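Local coordinates for protein esterase A (Caulobacter crescentus, PDB 5GKV) that probably hydrolyses ester or beta-lactam substrates, as a penicillin-binding protein homologue and esterase of the serine beta-lactamase family, at residues V122-L126 against S127-G131; G191-L194 against R195-C199; G252-E255 against W256-E260. One frame throughout, in Å; residues are numbered along the deposited sequence.

Contact 1: V122-L126 against S127-G131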
loop_
_atom_site.group_PDB
_atom_site.type_symbol
_atom_site.label_atom_id
_atom_site.label_comp_id
_atom_site.label_asym_id
_atom_site.label_seq_id
_atom_site.Cartn_x
_atom_site.Cartn_y
_atom_site.Cartn_z
ATOM N N VAL A 122 11.654 -2.939 14.923
ATOM C CA VAL A 122 10.437 -2.549 14.210
ATOM C C VAL A 122 10.776 -2.020 12.818
ATOM O O VAL A 122 10.232 -2.487 11.811
ATOM C CB VAL A 122 9.633 -1.518 15.033
ATOM C CG1 VAL A 122 8.439 -0.944 14.218
ATOM C CG2 VAL A 122 9.108 -2.159 16.311
ATOM N N GLU A 123 11.702 -1.062 12.731
ATOM C CA GLU A 123 11.965 -0.458 11.428
ATOM C C GLU A 123 12.665 -1.437 10.481
ATOM O O GLU A 123 12.479 -1.351 9.260
ATOM C CB GLU A 123 12.776 0.833 11.585
ATOM C CG GLU A 123 14.179 0.639 12.175
ATOM C CD GLU A 123 14.792 1.937 12.660
ATOM O OE1 GLU A 123 14.349 3.020 12.215
ATOM O OE2 GLU A 123 15.719 1.876 13.498
ATOM N N GLN A 124 13.433 -2.392 11.014
ATOM C CA GLN A 124 14.022 -3.422 10.159
ATOM C C GLN A 124 12.936 -4.294 9.537
ATOM O O GLN A 124 12.990 -4.614 8.341
ATOM C CB GLN A 124 15.020 -4.275 10.967
ATOM C CG GLN A 124 16.360 -3.567 11.161
ATOM C CD GLN A 124 17.197 -4.139 12.296
ATOM O OE1 GLN A 124 16.868 -5.169 12.876
ATOM N NE2 GLN A 124 18.285 -3.462 12.617
ATOM N N ALA A 125 11.934 -4.671 10.337
ATOM C CA ALA A 125 10.816 -5.468 9.834
ATOM C C ALA A 125 10.042 -4.721 8.761
ATOM O O ALA A 125 9.665 -5.304 7.735
ATOM C CB ALA A 125 9.868 -5.842 10.976
ATOM N N LEU A 126 9.772 -3.438 8.993
ATOM C CA LEU A 126 8.930 -2.675 8.078
ATOM C C LEU A 126 9.652 -2.283 6.803
ATOM O O LEU A 126 8.983 -1.973 5.814
ATOM C CB LEU A 126 8.384 -1.422 8.771
ATOM C CG LEU A 126 7.406 -1.699 9.917
ATOM C CD1 LEU A 126 6.971 -0.377 10.540
ATOM C CD2 LEU A 126 6.202 -2.486 9.420
ATOM N N SER A 127 10.987 -2.335 6.779
ATOM C CA SER A 127 11.746 -2.077 5.565
ATOM C C SER A 127 12.228 -3.366 4.887
ATOM O O SER A 127 13.158 -3.326 4.072
ATOM C CB SER A 127 12.919 -1.136 5.862
ATOM O OG SER A 127 13.771 -1.658 6.878
ATOM N N HIS A 128 11.589 -4.498 5.186
ATOM C CA HIS A 128 11.777 -5.749 4.466
ATOM C C HIS A 128 13.182 -6.307 4.658
ATOM O O HIS A 128 13.728 -6.957 3.771
ATOM C CB HIS A 128 11.419 -5.568 2.971
ATOM C CG HIS A 128 10.042 -4.988 2.786
ATOM N ND1 HIS A 128 8.895 -5.758 2.856
ATOM C CD2 HIS A 128 9.625 -3.707 2.635
ATOM C CE1 HIS A 128 7.831 -4.981 2.722
ATOM N NE2 HIS A 128 8.243 -3.730 2.586
ATOM N N GLN A 129 13.760 -6.080 5.841
ATOM C CA GLN A 129 15.098 -6.564 6.142
ATOM C C GLN A 129 15.112 -7.859 6.939
ATOM O O GLN A 129 16.170 -8.499 7.022
ATOM C CB GLN A 129 15.875 -5.502 6.921
ATOM C CG GLN A 129 16.123 -4.245 6.143
ATOM C CD GLN A 129 17.036 -3.325 6.905
ATOM O OE1 GLN A 129 18.201 -3.655 7.127
ATOM N NE2 GLN A 129 16.517 -2.182 7.333
ATOM N N ALA A 130 13.980 -8.258 7.529
ATOM C CA ALA A 130 13.968 -9.330 8.520
ATOM C C ALA A 130 13.972 -10.732 7.914
ATOM O O ALA A 130 13.875 -11.705 8.667
ATOM C CB ALA A 130 12.759 -9.185 9.450
ATOM N N GLY A 131 14.052 -10.868 6.590
ATOM C CA GLY A 131 14.264 -12.176 6.006
ATOM C C GLY A 131 13.073 -13.100 5.996
ATOM O O GLY A 131 13.250 -14.307 5.822
HETATM O O HOH W 1 11.055 -7.480 7.126
#

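Contact 2: G191-L194 against R195-C199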
loop_
_atom_site.group_PDB
_atom_site.type_symbol
_atom_site.label_atom_id
_atom_site.label_comp_id
_atom_site.label_asym_id
_atom_site.label_seq_id
_atom_site.Cartn_x
_atom_site.Cartn_y
_atom_site.Cartn_z
ATOM N N GLY A 191 -7.299 -2.598 11.191
ATOM C CA GLY A 191 -8.496 -2.165 10.487
ATOM C C GLY A 191 -9.475 -1.478 11.419
ATOM O O GLY A 191 -10.135 -0.511 11.037
ATOM N N THR A 192 -9.559 -1.952 12.663
ATOM C CA THR A 192 -10.474 -1.344 13.630
ATOM C C THR A 192 -9.990 0.036 14.043
ATOM O O THR A 192 -10.768 0.998 14.072
ATOM C CB THR A 192 -10.622 -2.235 14.862
ATOM O OG1 THR A 192 -11.201 -3.483 14.475
ATOM C CG2 THR A 192 -11.530 -1.545 15.891
ATOM N N ALA A 193 -8.703 0.153 14.365
ATOM C CA ALA A 193 -8.161 1.457 14.720
ATOM C C ALA A 193 -8.260 2.427 13.551
ATOM O O ALA A 193 -8.616 3.597 13.740
ATOM C CB ALA A 193 -6.716 1.322 15.178
ATOM N N LEU A 194 -7.936 1.965 12.337
ATOM C CA LEU A 194 -8.068 2.819 11.160
ATOM C C LEU A 194 -9.483 3.374 11.048
ATOM O O LEU A 194 -9.679 4.572 10.807
ATOM C CB LEU A 194 -7.711 2.040 9.888
ATOM C CG LEU A 194 -8.001 2.769 8.563
ATOM C CD1 LEU A 194 -7.102 3.982 8.363
ATOM C CD2 LEU A 194 -7.889 1.809 7.366
ATOM N N ARG A 195 -10.480 2.505 11.204
ATOM C CA ARG A 195 -11.868 2.933 11.071
ATOM C C ARG A 195 -12.265 3.877 12.209
ATOM O O ARG A 195 -12.872 4.928 11.970
ATOM C CB ARG A 195 -12.779 1.704 11.026
ATOM C CG ARG A 195 -14.279 1.997 11.073
ATOM C CD ARG A 195 -15.102 0.714 11.210
ATOM N NE ARG A 195 -14.752 -0.086 12.390
ATOM C CZ ARG A 195 -15.292 0.076 13.600
ATOM N NH1 ARG A 195 -16.206 1.020 13.796
ATOM N NH2 ARG A 195 -14.922 -0.707 14.616
ATOM N N GLU A 196 -11.899 3.534 13.448
ATOM C CA GLU A 196 -12.345 4.316 14.603
ATOM C C GLU A 196 -11.641 5.663 14.683
ATOM O O GLU A 196 -12.271 6.680 14.994
ATOM C CB GLU A 196 -12.102 3.536 15.901
ATOM C CG GLU A 196 -13.046 2.381 16.111
ATOM C CD GLU A 196 -12.780 1.644 17.413
ATOM O OE1 GLU A 196 -11.734 1.907 18.051
ATOM O OE2 GLU A 196 -13.616 0.797 17.785
ATOM N N ASP A 197 -10.335 5.692 14.430
ATOM C CA ASP A 197 -9.542 6.887 14.680
ATOM C C ASP A 197 -9.424 7.802 13.470
ATOM O O ASP A 197 -9.125 8.994 13.639
ATOM C CB ASP A 197 -8.125 6.512 15.139
ATOM C CG ASP A 197 -8.096 5.856 16.528
ATOM O OD1 ASP A 197 -9.149 5.740 17.192
ATOM O OD2 ASP A 197 -7.004 5.435 16.946
ATOM N N ILE A 198 -9.636 7.289 12.259
ATOM C CA ILE A 198 -9.319 8.068 11.063
ATOM C C ILE A 198 -10.493 8.105 10.092
ATOM O O ILE A 198 -10.995 9.187 9.760
ATOM C CB ILE A 198 -8.056 7.520 10.369
ATOM C CG1 ILE A 198 -6.845 7.626 11.315
ATOM C CG2 ILE A 198 -7.817 8.254 9.054
ATOM C CD1 ILE A 198 -5.521 7.106 10.719
ATOM N N CYS A 199 -10.949 6.934 9.637
ATOM C CA CYS A 199 -11.885 6.914 8.509
ATOM C C CYS A 199 -13.297 7.317 8.912
ATOM O O CYS A 199 -13.940 8.096 8.201
ATOM C CB CYS A 199 -11.874 5.539 7.849
ATOM S SG CYS A 199 -10.235 5.266 7.098
#

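Contact 3: G252-E255 against W256-E260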
loop_
_atom_site.group_PDB
_atom_site.type_symbol
_atom_site.label_atom_id
_atom_site.label_comp_id
_atom_site.label_asym_id
_atom_site.label_seq_id
_atom_site.Cartn_x
_atom_site.Cartn_y
_atom_site.Cartn_z
ATOM N N GLY A 252 -13.074 -18.045 -0.318
ATOM C CA GLY A 252 -13.722 -17.269 -1.360
ATOM C C GLY A 252 -13.506 -15.759 -1.274
ATOM O O GLY A 252 -12.840 -15.234 -0.382
ATOM N N ALA A 253 -14.123 -15.051 -2.233
ATOM C CA ALA A 253 -13.908 -13.610 -2.368
ATOM C C ALA A 253 -14.468 -12.833 -1.179
ATOM O O ALA A 253 -13.854 -11.857 -0.728
ATOM C CB ALA A 253 -14.532 -13.109 -3.668
ATOM N N ALA A 254 -15.628 -13.249 -0.658
ATOM C CA ALA A 254 -16.242 -12.550 0.469
ATOM C C ALA A 254 -15.389 -12.652 1.734
ATOM O O ALA A 254 -15.211 -11.656 2.451
ATOM C CB ALA A 254 -17.651 -13.097 0.722
ATOM N N GLU A 255 -14.860 -13.841 2.041
ATOM C CA GLU A 255 -14.020 -13.934 3.233
ATOM C C GLU A 255 -12.710 -13.170 3.044
ATOM O O GLU A 255 -12.220 -12.532 3.983
ATOM C CB GLU A 255 -13.753 -15.393 3.617
ATOM C CG GLU A 255 -13.528 -15.566 5.140
ATOM C CD GLU A 255 -12.860 -16.883 5.516
ATOM O OE1 GLU A 255 -12.328 -16.987 6.649
ATOM O OE2 GLU A 255 -12.875 -17.814 4.683
ATOM N N TRP A 256 -12.140 -13.198 1.832
ATOM C CA TRP A 256 -10.922 -12.434 1.585
ATOM C C TRP A 256 -11.155 -10.943 1.788
ATOM O O TRP A 256 -10.262 -10.236 2.272
ATOM C CB TRP A 256 -10.393 -12.709 0.173
ATOM C CG TRP A 256 -9.081 -12.034 -0.115
ATOM C CD1 TRP A 256 -7.827 -12.518 0.151
ATOM C CD2 TRP A 256 -8.896 -10.750 -0.726
ATOM N NE1 TRP A 256 -6.875 -11.611 -0.258
ATOM C CE2 TRP A 256 -7.504 -10.520 -0.801
ATOM C CE3 TRP A 256 -9.774 -9.773 -1.219
ATOM C CZ2 TRP A 256 -6.969 -9.353 -1.353
ATOM C CZ3 TRP A 256 -9.244 -8.618 -1.754
ATOM C CH2 TRP A 256 -7.854 -8.418 -1.820
ATOM N N ARG A 257 -12.355 -10.454 1.458
ATOM C CA ARG A 257 -12.695 -9.065 1.751
ATOM C C ARG A 257 -12.894 -8.831 3.242
ATOM O O ARG A 257 -12.463 -7.800 3.773
ATOM C CB ARG A 257 -13.950 -8.669 0.983
ATOM C CG ARG A 257 -13.742 -8.708 -0.522
ATOM C CD ARG A 257 -15.020 -8.411 -1.273
ATOM N NE ARG A 257 -14.818 -8.638 -2.702
ATOM C CZ ARG A 257 -15.792 -8.673 -3.606
ATOM N NH1 ARG A 257 -17.056 -8.499 -3.240
ATOM N NH2 ARG A 257 -15.503 -8.886 -4.881
ATOM N N ARG A 258 -13.542 -9.780 3.932
ATOM C CA ARG A 258 -13.978 -9.561 5.312
ATOM C C ARG A 258 -12.804 -9.494 6.285
ATOM O O ARG A 258 -12.821 -8.691 7.230
ATOM C CB ARG A 258 -14.945 -10.673 5.751
ATOM C CG ARG A 258 -16.391 -10.540 5.267
ATOM C CD ARG A 258 -17.318 -11.563 5.971
ATOM N NE ARG A 258 -17.161 -12.923 5.444
ATOM C CZ ARG A 258 -17.856 -13.421 4.421
ATOM N NH1 ARG A 258 -18.770 -12.679 3.811
ATOM N NH2 ARG A 258 -17.637 -14.666 4.004
ATOM N N VAL A 259 -11.799 -10.353 6.103
ATOM C CA VAL A 259 -10.693 -10.434 7.057
ATOM C C VAL A 259 -9.779 -9.228 6.879
ATOM O O VAL A 259 -10.004 -8.385 6.003
ATOM C CB VAL A 259 -9.906 -11.751 6.902
ATOM C CG1 VAL A 259 -10.792 -12.943 7.251
ATOM C CG2 VAL A 259 -9.335 -11.889 5.475
ATOM N N GLU A 260 -8.745 -9.131 7.707
ATOM C CA GLU A 260 -7.773 -8.050 7.612
ATOM C C GLU A 260 -6.460 -8.625 7.107
ATOM O O GLU A 260 -5.870 -9.488 7.762
ATOM C CB GLU A 260 -7.557 -7.380 8.965
ATOM C CG GLU A 260 -8.799 -6.762 9.553
ATOM C CD GLU A 260 -8.459 -5.880 10.741
ATOM O OE1 GLU A 260 -7.248 -5.566 10.920
ATOM O OE2 GLU A 260 -9.396 -5.512 11.483
#

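Contact 1: V122-L126 against S127-G131
Ser127 folds its hydroxyl back over the last turn of the helix and bonds to Glu123. Its CB lies near the carbonyl of Glu123. At the tip, Ser127 OG donates to Glu123 O at 2.7 Å. The first torsion (chi1 57°) sets OG between its own backbone N and carbonyl carbon, which aims it back at the helix. The backbone N of Ser127 adds only a weak bond to the same carbonyl.

The Ser127 hydroxyl is also an acceptor. Gln129 NE2 donates to Ser127 OG at 2.8 Å, almost straight at 174° and in the plane of the amide. That bond fixes one end of the Gln129 amide; OE1 has a weak bond to Gly164 N. Gln129 NE2 also comes within 4.1 Å of Gln124 CG, where the two side chains cross with their amide planes 62° apart. Gln124 OE1 is hydrogen-bonded to Thr121 N, just before the helix.

Helix 122-126 ends here in a Schellman motif, with His128 at positive phi as the C-prime residue. Gln129 N reaches Gln124 O at 3.0 Å. His128 N reaches Ala125 O at 3.3 Å, from above the carbonyl plane. A water extends the cap: it donates to Ala125 O and accepts from Ala130 N.

The His128 ring meets the rings of Tyr169, His170, Tyr174 and Trp318, and ND1 is bonded to His170 N. Glu123 pairs through OE1 with Arg304.

Contact 2: G191-L194 against R195-C199
Leu194 and Cys199 form the tight side of this helical turn. Leu194 CG stands anti to its backbone N (chi1 172°), which carries the branch along the helix to the sulfur. Leu194 CD1 then lies 3.6 Å from Cys199 SG. Leu194 CD1 also meets Ile198 CB at 4.2 Å, where the two side chains cross. Val85 of helix 82-95 and Leu206 and Ile208 of strand 206-208 cover Leu194, so this side of helix 190-202 faces the protein interior.

The backbone widens here into a pi-type turn. Leu194 O accepts two bonds. Cys199 N approaches Leu194 O in the carbonyl plane at 2.9 Å, and Ile198 N reaches it from above that plane at 3.1 Å. Before this point the bonding is that of an ordinary alpha helix, as in Glu196 N to Thr192 O at 2.8 Å.

The other side is looser, polar and partly exposed. Thr192 CG2 lies alongside Arg195 and Glu196, 3.7 Å from both Arg195 NH2 and Glu196 OE2. Arg195 NH2 and Glu196 OE2 are also 3.7 Å apart, with the oxygen well out of the guanidinium plane. This long ion pair has no N-H aimed at the oxygen. The firmer partners are Glu200 for Arg195 and Arg188 for Glu196 and Asp197. The charged side is probably ordered more by these salt bridges than by attraction between Arg195 and Glu196.

Contact 3: G252-E255 against W256-E260
Arg258 leaves the backbone with CG anti to its carbonyl carbon (chi1 -79°) and bends at chi3 (-76°), and so its guanidinium folds back over Ala254 and Glu255. One face of the group covers the peptide that joins them. Ala254 C lies under its centre, and Glu255 N is set toward the rim. The methyl of Ala254 is close as well, with Ala254 CB 3.3 Å from Arg258 NH1 and 3.6 Å from Arg258 NH2. These are packing contacts. The strong polar partner of Arg258 is Asp212, which forms a salt bridge with NH1.

Arg257 takes a different course. Its chain is extended from CG to NE, and Arg257 CG passes 3.2 Å from Ala253 O. The charged ends of Glu255 and Arg258 are not in contact: Glu255 OE2 is 5.7 Å from Arg258 NH2. Glu255 has a weak, long ion pair with Lys251.

The backbone is that of a short alpha helix starting after the N-cap Gly252. Trp256 N bonds to Gly252 O at 3.1 Å, and the next two residues repeat the pattern. The last of the series, Val259 N to Glu255 O at 3.1 Å, comes where the chain leaves helical geometry. There Val259 CG2 rests 3.3 Å from Glu255 O.

Helix 253-258 lies at the surface. Arg257 packs on His215 and Val218 and is tied by its backbone to Leu210. Asn265, just before strand 266-268, bonds to the carbonyls of Trp256 and Val259. The Glu260 carboxylate reaches the start of helix 190-202, where OE1 bonds to Gly191 N and OE2 to Thr189 OG1.

How the contacts relate
Contact 1 is buried, contact 2 is partly buried and contact 3 lies at the surface. Each is local to one helix or its end. Contacts 1 and 3 each take in a whole short helix and the residues that follow it, and contact 2 lies within the longer helix 190-202. Their chemistry differs with their place in the fold. Contact 1 relies on capping bonds and a water, contact 2 has an apolar inner side and a charged outer one, and contact 3 lays an arginine over the backbone. Contacts 2 and 3 touch, where Gly191 N probably bonds to Glu260 OE1 at 3.0 Å. Contact 1 stays apart, its nearest atoms about 14 Å from either.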